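Local coordinates for ferric uptake regulation protein (Helicobacter pylori, PDB 2XIG) that probably acts as a global iron-dependent repressor, a homodimer that uses ferrous iron as cofactor to bind the operators of the genes it controls, at residues H96-I101 and H134-M138; I101-K107 and F139-C145; H42-I48 and R87-I91. The protein carries 2 engineered substitutions. One frame throughout, in Å; residues are numbered along the deposited sequence.

Interaction 1: H96-I101 and H134-M138; sequences HHDHII and HDMKM. With ZN (zinc ion), chain N; ZN (zinc ion), chain L.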
loop_
_atom_site.group_PDB
_atom_site.type_symbol
_atom_site.label_atom_id
_atom_site.label_comp_id
_atom_site.label_asym_id
_atom_site.label_seq_id
_atom_site.Cartn_x
_atom_site.Cartn_y
_atom_site.Cartn_z
ATOM N N HIS C 96 -8.004 28.725 8.101
ATOM C CA HIS C 96 -7.499 27.824 7.066
ATOM C C HIS C 96 -6.139 27.270 7.427
ATOM O O HIS C 96 -5.251 28.001 7.839
ATOM C CB HIS C 96 -7.352 28.507 5.712
ATOM C CG HIS C 96 -6.592 27.674 4.732
ATOM N ND1 HIS C 96 -7.158 26.597 4.085
ATOM C CD2 HIS C 96 -5.296 27.709 4.340
ATOM C CE1 HIS C 96 -6.253 26.020 3.317
ATOM N NE2 HIS C 96 -5.113 26.673 3.456
ATOM N N HIS C 97 -5.960 25.969 7.240
ATOM C CA HIS C 97 -4.649 25.386 7.440
ATOM C C HIS C 97 -4.518 24.125 6.608
ATOM O O HIS C 97 -5.506 23.515 6.184
ATOM C CB HIS C 97 -4.444 25.020 8.906
ATOM C CG HIS C 97 -5.452 24.039 9.408
ATOM N ND1 HIS C 97 -6.678 24.424 9.906
ATOM C CD2 HIS C 97 -5.436 22.687 9.452
ATOM C CE1 HIS C 97 -7.369 23.352 10.249
ATOM N NE2 HIS C 97 -6.637 22.287 9.976
ATOM N N ASP C 98 -3.276 23.748 6.380
ATOM C CA ASP C 98 -2.966 22.532 5.652
ATOM C C ASP C 98 -2.383 21.540 6.634
ATOM O O ASP C 98 -2.316 21.834 7.826
ATOM C CB ASP C 98 -1.998 22.887 4.557
ATOM C CG ASP C 98 -2.539 23.995 3.678
ATOM O OD1 ASP C 98 -3.528 23.738 2.977
ATOM O OD2 ASP C 98 -1.991 25.118 3.710
ATOM N N HIS C 99 -1.967 20.366 6.159
ATOM C CA HIS C 99 -1.650 19.305 7.103
ATOM C C HIS C 99 -0.348 18.582 6.846
ATOM O O HIS C 99 -0.022 18.242 5.712
ATOM C CB HIS C 99 -2.766 18.269 7.127
ATOM C CG HIS C 99 -4.080 18.819 7.568
ATOM N ND1 HIS C 99 -5.020 19.293 6.678
ATOM C CD2 HIS C 99 -4.610 18.986 8.804
ATOM C CE1 HIS C 99 -6.080 19.710 7.344
ATOM N NE2 HIS C 99 -5.856 19.533 8.633
ATOM N N ILE C 100 0.369 18.340 7.937
ATOM C CA ILE C 100 1.514 17.446 7.955
ATOM C C ILE C 100 1.064 16.168 8.670
ATOM O O ILE C 100 0.409 16.232 9.699
ATOM C CB ILE C 100 2.679 18.111 8.718
ATOM C CG1 ILE C 100 3.281 19.231 7.869
ATOM C CG2 ILE C 100 3.748 17.098 9.096
ATOM C CD1 ILE C 100 4.022 20.292 8.667
ATOM N N ILE C 101 1.402 15.011 8.117
ATOM C CA ILE C 101 0.975 13.735 8.697
ATOM C C ILE C 101 2.171 12.805 8.797
ATOM O O ILE C 101 2.862 12.579 7.810
ATOM C CB ILE C 101 -0.109 13.042 7.829
ATOM C CG1 ILE C 101 -1.294 13.980 7.567
ATOM C CG2 ILE C 101 -0.567 11.728 8.470
ATOM C CD1 ILE C 101 -1.217 14.676 6.230
ATOM N N HIS C 134 -7.384 24.632 -2.652
ATOM C CA HIS C 134 -6.260 23.720 -2.755
ATOM C C HIS C 134 -6.311 22.682 -1.652
ATOM O O HIS C 134 -6.960 22.879 -0.630
ATOM C CB HIS C 134 -4.937 24.488 -2.724
ATOM C CG HIS C 134 -4.690 25.212 -1.441
ATOM N ND1 HIS C 134 -5.173 26.480 -1.196
ATOM C CD2 HIS C 134 -4.002 24.850 -0.331
ATOM C CE1 HIS C 134 -4.801 26.866 0.013
ATOM N NE2 HIS C 134 -4.093 25.896 0.556
ATOM N N ASP C 135 -5.637 21.563 -1.895
ATOM C CA ASP C 135 -5.493 20.503 -0.909
ATOM C C ASP C 135 -4.011 20.179 -0.870
ATOM O O ASP C 135 -3.420 19.814 -1.896
ATOM C CB ASP C 135 -6.302 19.272 -1.326
ATOM C CG ASP C 135 -6.224 18.152 -0.309
ATOM O OD1 ASP C 135 -6.934 18.225 0.713
ATOM O OD2 ASP C 135 -5.454 17.199 -0.530
ATOM N N MET C 136 -3.404 20.342 0.301
ATOM C CA MET C 136 -1.972 20.154 0.444
ATOM C C MET C 136 -1.715 19.323 1.686
ATOM O O MET C 136 -2.102 19.707 2.785
ATOM C CB MET C 136 -1.264 21.511 0.541
ATOM C CG MET C 136 0.205 21.447 0.945
ATOM S SD MET C 136 0.968 23.094 0.901
ATOM C CE MET C 136 2.546 22.794 1.668
ATOM N N LYS C 137 -1.095 18.161 1.493
ATOM C CA LYS C 137 -0.726 17.295 2.609
ATOM C C LYS C 137 0.730 16.947 2.470
ATOM O O LYS C 137 1.197 16.631 1.369
ATOM C CB LYS C 137 -1.548 16.008 2.619
ATOM C CG LYS C 137 -3.042 16.203 2.732
ATOM C CD LYS C 137 -3.769 14.979 2.197
ATOM C CE LYS C 137 -5.181 15.329 1.767
ATOM N NZ LYS C 137 -5.564 14.563 0.556
ATOM N N MET C 138 1.462 17.024 3.575
ATOM C CA MET C 138 2.848 16.591 3.566
ATOM C C MET C 138 3.019 15.403 4.492
ATOM O O MET C 138 2.562 15.428 5.622
ATOM C CB MET C 138 3.782 17.720 3.964
ATOM C CG MET C 138 4.155 18.620 2.796
ATOM S SD MET C 138 3.836 20.312 3.238
ATOM C CE MET C 138 4.985 20.539 4.576
HETATM ZN ZN ZN N . -3.307 26.196 2.414
HETATM ZN ZN ZN L . -6.980 20.234 10.269
HETATM O O HOH W 1 -5.079 21.558 2.280
HETATM O O HOH W 2 -4.663 19.071 4.038
#
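Strands 98-101 and 134-138 run parallel, their axes 4.8 Å apart and 23° from alignment. His99 bonds through both its N and its O to the neighbouring strand: its O accepts from Met138 N at 2.9 Å, its N gives a weak bond to Met136 O at 3.4 Å. Met138 O takes the amide of Ile101, N to O 2.8 Å. One water donates to Asp98 OD1 (2.8 Å) and accepts from Met136 N (2.9 Å); another accepts from His99 ND1 (2.7 Å) and donates to Met136 O (2.9 Å), so this carbonyl has two donors. Lys137 NZ and Asp135 OD2 form a salt bridge (2.9 Å). Ile100 and Met138 pack on one face, CG1 to CE 3.9 Å. His97 NE2 and His99 NE2 each bind one zinc at 2.1 Å, and His97 ND1 donates to Glu95 O. A second zinc, beyond the ladder, takes His96 NE2 (2.1 Å), His134 NE2 (2.0 Å), Asp98 OD2 (2.1 Å) and OD1 (2.5 Å), and Glu117. Strand 134-138 also pairs antiparallel with the second subunit. His96 NE2 and His134 NE2, 3.2 Å apart, meet through the metal, not a hydrogen bond; these four residues probably also bind iron, the regulatory cofactor.

Interaction 2: I101-K107 and F139-C145; sequences ICLHCGK and FVWCKEC. With ZN (zinc ion), chain M.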
loop_
_atom_site.group_PDB
_atom_site.type_symbol
_atom_site.label_atom_id
_atom_site.label_comp_id
_atom_site.label_asym_id
_atom_site.label_seq_id
_atom_site.Cartn_x
_atom_site.Cartn_y
_atom_site.Cartn_z
ATOM N N ILE C 101 1.402 15.011 8.117
ATOM C CA ILE C 101 0.975 13.735 8.697
ATOM C C ILE C 101 2.171 12.805 8.797
ATOM O O ILE C 101 2.862 12.579 7.810
ATOM C CB ILE C 101 -0.109 13.042 7.829
ATOM C CG1 ILE C 101 -1.294 13.980 7.567
ATOM C CG2 ILE C 101 -0.567 11.728 8.470
ATOM C CD1 ILE C 101 -1.217 14.676 6.230
ATOM N N CYS C 102 2.422 12.272 9.990
ATOM C CA CYS C 102 3.540 11.370 10.194
ATOM C C CYS C 102 3.181 9.965 9.718
ATOM O O CYS C 102 2.192 9.392 10.157
ATOM C CB CYS C 102 3.951 11.318 11.665
ATOM S SG CYS C 102 5.319 10.174 11.919
ATOM N N LEU C 103 3.993 9.424 8.819
ATOM C CA LEU C 103 3.746 8.099 8.260
ATOM C C LEU C 103 3.929 6.975 9.268
ATOM O O LEU C 103 3.476 5.853 9.038
ATOM C CB LEU C 103 4.673 7.848 7.076
ATOM C CG LEU C 103 4.357 8.690 5.849
ATOM C CD1 LEU C 103 5.583 8.813 4.979
ATOM C CD2 LEU C 103 3.181 8.093 5.078
ATOM N N HIS C 104 4.606 7.262 10.374
ATOM C CA HIS C 104 4.911 6.204 11.333
ATOM C C HIS C 104 3.890 6.151 12.466
ATOM O O HIS C 104 3.372 5.080 12.786
ATOM C CB HIS C 104 6.335 6.344 11.881
ATOM C CG HIS C 104 6.756 5.197 12.752
ATOM N ND1 HIS C 104 6.818 3.900 12.291
ATOM C CD2 HIS C 104 7.131 5.153 14.052
ATOM C CE1 HIS C 104 7.213 3.104 13.271
ATOM N NE2 HIS C 104 7.413 3.841 14.350
ATOM N N CYS C 105 3.582 7.305 13.055
ATOM C CA CYS C 105 2.700 7.345 14.222
ATOM C C CYS C 105 1.325 7.948 13.928
ATOM O O CYS C 105 0.435 7.913 14.773
ATOM C CB CYS C 105 3.373 8.081 15.382
ATOM S SG CYS C 105 3.366 9.903 15.219
ATOM N N GLY C 106 1.152 8.505 12.734
ATOM C CA GLY C 106 -0.145 9.010 12.317
ATOM C C GLY C 106 -0.495 10.388 12.854
ATOM O O GLY C 106 -1.572 10.919 12.574
ATOM N N LYS C 107 0.412 10.967 13.630
ATOM C CA LYS C 107 0.211 12.305 14.183
ATOM C C LYS C 107 -0.043 13.335 13.085
ATOM O O LYS C 107 0.585 13.289 12.031
ATOM C CB LYS C 107 1.450 12.702 14.987
ATOM C CG LYS C 107 1.536 14.151 15.396
ATOM C CD LYS C 107 2.911 14.455 15.966
ATOM C CE LYS C 107 3.239 13.493 17.090
ATOM N NZ LYS C 107 4.613 13.690 17.605
ATOM N N PHE C 139 3.664 14.358 3.988
ATOM C CA PHE C 139 3.852 13.133 4.762
ATOM C C PHE C 139 5.289 13.072 5.236
ATOM O O PHE C 139 6.211 13.278 4.459
ATOM C CB PHE C 139 3.501 11.913 3.906
ATOM C CG PHE C 139 2.053 11.871 3.506
ATOM C CD1 PHE C 139 1.105 11.354 4.372
ATOM C CD2 PHE C 139 1.632 12.389 2.284
ATOM C CE1 PHE C 139 -0.236 11.324 4.025
ATOM C CE2 PHE C 139 0.291 12.365 1.934
ATOM C CZ PHE C 139 -0.642 11.827 2.805
ATOM N N VAL C 140 5.474 12.798 6.522
ATOM C CA VAL C 140 6.780 12.943 7.138
ATOM C C VAL C 140 7.067 11.804 8.108
ATOM O O VAL C 140 6.197 10.995 8.394
ATOM C CB VAL C 140 6.841 14.254 7.955
ATOM C CG1 VAL C 140 6.547 15.455 7.060
ATOM C CG2 VAL C 140 5.848 14.198 9.108
ATOM N N TRP C 141 8.303 11.761 8.594
ATOM C CA TRP C 141 8.612 11.129 9.872
ATOM C C TRP C 141 8.763 12.262 10.871
ATOM O O TRP C 141 9.629 13.129 10.707
ATOM C CB TRP C 141 9.922 10.339 9.811
ATOM C CG TRP C 141 9.988 9.327 8.729
ATOM C CD1 TRP C 141 8.937 8.787 8.048
ATOM C CD2 TRP C 141 11.171 8.709 8.204
ATOM N NE1 TRP C 141 9.393 7.876 7.123
ATOM C CE2 TRP C 141 10.761 7.807 7.200
ATOM C CE3 TRP C 141 12.539 8.828 8.485
ATOM C CZ2 TRP C 141 11.667 7.026 6.472
ATOM C CZ3 TRP C 141 13.443 8.055 7.757
ATOM C CH2 TRP C 141 12.999 7.163 6.763
ATOM N N CYS C 142 7.921 12.272 11.897
ATOM C CA CYS C 142 7.881 13.405 12.806
ATOM C C CYS C 142 9.082 13.366 13.742
ATOM O O CYS C 142 9.814 12.373 13.801
ATOM C CB CYS C 142 6.570 13.420 13.599
ATOM S SG CYS C 142 6.525 12.288 15.018
ATOM N N LYS C 143 9.282 14.462 14.458
ATOM C CA LYS C 143 10.377 14.578 15.412
ATOM C C LYS C 143 10.381 13.415 16.402
ATOM O O LYS C 143 11.424 12.822 16.660
ATOM C CB LYS C 143 10.261 15.901 16.170
ATOM C CG LYS C 143 11.390 16.157 17.142
ATOM C CD LYS C 143 11.194 17.483 17.858
ATOM C CE LYS C 143 12.351 17.781 18.801
ATOM N NZ LYS C 143 12.494 16.738 19.856
ATOM N N GLU C 144 9.215 13.096 16.956
ATOM C CA GLU C 144 9.141 12.104 18.031
ATOM C C GLU C 144 9.495 10.688 17.558
ATOM O O GLU C 144 10.146 9.936 18.280
ATOM C CB GLU C 144 7.760 12.122 18.696
ATOM C CG GLU C 144 7.521 13.326 19.630
ATOM C CD GLU C 144 7.448 14.655 18.889
ATOM O OE1 GLU C 144 6.902 14.692 17.763
ATOM O OE2 GLU C 144 7.930 15.670 19.434
ATOM N N CYS C 145 9.077 10.337 16.343
ATOM C CA CYS C 145 9.382 9.016 15.783
ATOM C C CYS C 145 10.835 8.876 15.335
ATOM O O CYS C 145 11.376 7.768 15.302
ATOM C CB CYS C 145 8.440 8.681 14.619
ATOM S SG CYS C 145 6.758 8.374 15.135
HETATM ZN ZN ZN M . 5.480 10.201 14.289
#
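Leu103 lies against Phe139, its CG 3.9 Å from Phe139 CB, and its other flank approaches the indole of Trp141, with CB 4.5 Å from Trp141 CD1. Ile101 adds to the same patch, CB to Phe139 CD1 4.0 Å. Beneath these side chains the parallel ladder ends with two hydrogen bonds, Val140 N to Ile101 O at 2.9 Å and Leu103 N to Val140 O at 2.7 Å; past them both segments turn toward a zinc ion. Two CxxC pairs, one from each segment, make a Cys4 zinc site: Cys102 SG and Cys145 SG lie 2.4 Å from the metal, Cys105 SG 2.3 Å and Cys142 SG 2.5 Å. The site ties the end of strand 98-102 to the turn and short helix after strand 130-141, consistent with a structural zinc in the probable dimerization region. The thiolates also accept backbone amides. Cys102 SG takes His104 N at 3.4 Å, Cys105 N at 3.5 Å and, across the contact, Cys142 N at 3.3 Å; Cys105 SG takes Lys107 N at 3.5 Å. Cys142 is the N-cap of the short helix, its SG accepting Cys145 N at 3.5 Å. Gly106, with phi of 81°, completes the first turn, its N bonded to Cys102 O at 2.9 Å. Lys107 then reaches across, NZ forming a salt bridge to Glu144 OE1 at 2.5 Å and lying 3.5 Å from Cys142 SG. The edge of the His104 ring meets Cys145 SG, 3.4 Å from CD2. Trp141 stacks on Trp141 of the third subunit, and residues 139-141 pair antiparallel with a strand of the second.

Interaction 3: H42-I48 and R87-I91; sequences HLSPEEI and RRYEI. With ZN (zinc ion), chain L.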
loop_
_atom_site.group_PDB
_atom_site.type_symbol
_atom_site.label_atom_id
_atom_site.label_comp_id
_atom_site.label_asym_id
_atom_site.label_seq_id
_atom_site.Cartn_x
_atom_site.Cartn_y
_atom_site.Cartn_z
ATOM N N HIS C 42 -7.356 15.922 15.534
ATOM C CA HIS C 42 -8.298 15.456 14.518
ATOM C C HIS C 42 -8.741 14.060 14.913
ATOM O O HIS C 42 -7.913 13.208 15.186
ATOM C CB HIS C 42 -7.663 15.424 13.131
ATOM C CG HIS C 42 -7.104 16.738 12.683
ATOM N ND1 HIS C 42 -6.026 17.327 13.299
ATOM C CD2 HIS C 42 -7.456 17.561 11.666
ATOM C CE1 HIS C 42 -5.744 18.466 12.693
ATOM N NE2 HIS C 42 -6.590 18.624 11.692
ATOM N N LEU C 43 -10.044 13.820 14.936
ATOM C CA LEU C 43 -10.565 12.592 15.534
ATOM C C LEU C 43 -11.123 11.611 14.510
ATOM O O LEU C 43 -11.752 12.011 13.539
ATOM C CB LEU C 43 -11.648 12.931 16.562
ATOM C CG LEU C 43 -11.187 13.712 17.795
ATOM C CD1 LEU C 43 -12.373 14.008 18.711
ATOM C CD2 LEU C 43 -10.101 12.948 18.543
ATOM N N SER C 44 -10.893 10.320 14.738
ATOM C CA SER C 44 -11.516 9.292 13.920
ATOM C C SER C 44 -12.939 9.047 14.402
ATOM O O SER C 44 -13.271 9.342 15.546
ATOM C CB SER C 44 -10.712 7.986 14.007
ATOM O OG SER C 44 -10.791 7.463 15.318
ATOM N N PRO C 45 -13.793 8.497 13.530
ATOM C CA PRO C 45 -15.137 8.117 13.966
ATOM C C PRO C 45 -15.118 7.205 15.199
ATOM O O PRO C 45 -15.970 7.360 16.072
ATOM C CB PRO C 45 -15.696 7.378 12.750
ATOM C CG PRO C 45 -14.967 7.974 11.593
ATOM C CD PRO C 45 -13.573 8.221 12.099
ATOM N N GLU C 46 -14.166 6.275 15.270
ATOM C CA GLU C 46 -14.044 5.406 16.438
ATOM C C GLU C 46 -13.822 6.207 17.719
ATOM O O GLU C 46 -14.469 5.961 18.728
ATOM C CB GLU C 46 -12.906 4.390 16.243
ATOM C CG GLU C 46 -13.199 3.319 15.196
ATOM C CD GLU C 46 -11.952 2.557 14.746
ATOM O OE1 GLU C 46 -11.112 3.151 14.036
ATOM O OE2 GLU C 46 -11.816 1.360 15.085
ATOM N N GLU C 47 -12.903 7.167 17.678
ATOM C CA GLU C 47 -12.605 7.976 18.858
ATOM C C GLU C 47 -13.791 8.836 19.277
ATOM O O GLU C 47 -14.065 9.017 20.463
ATOM C CB GLU C 47 -11.415 8.888 18.584
ATOM C CG GLU C 47 -10.123 8.172 18.324
ATOM C CD GLU C 47 -8.997 9.148 18.088
ATOM O OE1 GLU C 47 -9.044 9.885 17.077
ATOM O OE2 GLU C 47 -8.066 9.172 18.919
ATOM N N ILE C 48 -14.484 9.394 18.293
ATOM C CA ILE C 48 -15.680 10.171 18.574
ATOM C C ILE C 48 -16.729 9.292 19.249
ATOM O O ILE C 48 -17.405 9.719 20.187
ATOM C CB ILE C 48 -16.236 10.815 17.283
ATOM C CG1 ILE C 48 -15.260 11.873 16.769
ATOM C CG2 ILE C 48 -17.613 11.424 17.517
ATOM C CD1 ILE C 48 -15.458 12.237 15.297
ATOM N N ARG C 87 -9.733 8.284 7.775
ATOM C CA ARG C 87 -10.502 9.529 7.793
ATOM C C ARG C 87 -10.489 10.119 9.193
ATOM O O ARG C 87 -10.747 9.419 10.170
ATOM C CB ARG C 87 -11.942 9.297 7.329
ATOM C CG ARG C 87 -12.081 9.019 5.839
ATOM C CD ARG C 87 -13.520 8.665 5.453
ATOM N NE ARG C 87 -14.353 9.847 5.237
ATOM C CZ ARG C 87 -14.610 10.376 4.043
ATOM N NH1 ARG C 87 -14.100 9.828 2.952
ATOM N NH2 ARG C 87 -15.377 11.453 3.939
ATOM N N ARG C 88 -10.171 11.406 9.296
ATOM C CA ARG C 88 -10.204 12.068 10.584
ATOM C C ARG C 88 -10.919 13.414 10.461
ATOM O O ARG C 88 -10.871 14.046 9.415
ATOM C CB ARG C 88 -8.798 12.212 11.170
ATOM C CG ARG C 88 -8.266 10.876 11.703
ATOM C CD ARG C 88 -6.970 10.999 12.454
ATOM N NE ARG C 88 -6.945 10.095 13.605
ATOM C CZ ARG C 88 -6.863 8.771 13.517
ATOM N NH1 ARG C 88 -6.798 8.192 12.332
ATOM N NH2 ARG C 88 -6.848 8.024 14.614
ATOM N N TYR C 89 -11.584 13.817 11.532
ATOM C CA TYR C 89 -12.522 14.937 11.470
ATOM C C TYR C 89 -12.162 16.064 12.422
ATOM O O TYR C 89 -11.557 15.847 13.474
ATOM C CB TYR C 89 -13.942 14.450 11.784
ATOM C CG TYR C 89 -14.538 13.552 10.721
ATOM C CD1 TYR C 89 -15.353 14.073 9.731
ATOM C CD2 TYR C 89 -14.282 12.181 10.707
ATOM C CE1 TYR C 89 -15.902 13.264 8.757
ATOM C CE2 TYR C 89 -14.820 11.364 9.732
ATOM C CZ TYR C 89 -15.628 11.911 8.761
ATOM O OH TYR C 89 -16.169 11.113 7.788
ATOM N N GLU C 90 -12.568 17.277 12.053
ATOM C CA GLU C 90 -12.357 18.422 12.910
ATOM C C GLU C 90 -13.466 19.433 12.675
ATOM O O GLU C 90 -14.143 19.416 11.639
ATOM C CB GLU C 90 -11.007 19.065 12.613
ATOM C CG GLU C 90 -10.843 19.459 11.156
ATOM C CD GLU C 90 -9.488 20.082 10.875
ATOM O OE1 GLU C 90 -9.006 20.864 11.724
ATOM O OE2 GLU C 90 -8.913 19.783 9.804
ATOM N N ILE C 91 -13.647 20.315 13.644
ATOM C CA ILE C 91 -14.663 21.348 13.540
ATOM C C ILE C 91 -14.273 22.294 12.397
ATOM O O ILE C 91 -13.096 22.590 12.206
ATOM C CB ILE C 91 -14.797 22.090 14.894
ATOM C CG1 ILE C 91 -16.122 22.851 14.990
ATOM C CG2 ILE C 91 -13.573 22.965 15.163
ATOM C CD1 ILE C 91 -17.345 21.953 15.082
HETATM ZN ZN ZN L . -6.980 20.234 10.269
#
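His42, Arg88 and Tyr89 bury the most surface here. Tyr89 is tied by its backbone to Leu43 in a single antiparallel, hydrogen-bonded bridge, Leu43 N to Tyr89 O 2.9 Å and Tyr89 N to Leu43 O 2.7 Å. Its ring rests near Pro45, CE2 to CG 3.9 Å, at the start of helix 45-52. Arg88 lays one face of its guanidinium over Ser44, NH2 to CB 3.9 Å, and forms a long salt bridge from NH2 to Glu47 OE1, 3.8 Å. Glu47 OE1 also accepts Ser44 N (3.0 Å), while Ser44 OG accepts Glu47 N (3.2 Å), a capping box that starts the helix. His42 CB lies 3.9 Å from Arg88 CB, and its ring edge meets Glu90; both bind one zinc: His42 NE2 at 2.2 Å, Glu90 OE2 at 2.0 Å and OE1 at 2.6 Å, the last also accepting from Lys94 NZ. With His97 and His99, this site links the probable winged-helix DNA-binding and dimerization regions, as in other Fur proteins.

Interactions 1 and 2 are successive lengths of one parallel strand pair, 98-102 with 130-141; they share Ile101, their centres lie about 14 Å apart, and Ile100 CG2 touches Val140 CG2 at 3.6 Å. Interaction 3 belongs to the probable DNA-binding part and meets interaction 1 at a common zinc: His97 and His99 from one, His42 and Glu90 from the other, with His99 NE2 3.3 Å from both His42 NE2 and Glu90 OE2. Segment 96-101 thus serves two metals, His96 and Asp98 binding one, His97 and His99 the other. Interactions 2 and 3 do not touch: their nearest atoms are about 5 Å apart and their centres about 18 Å.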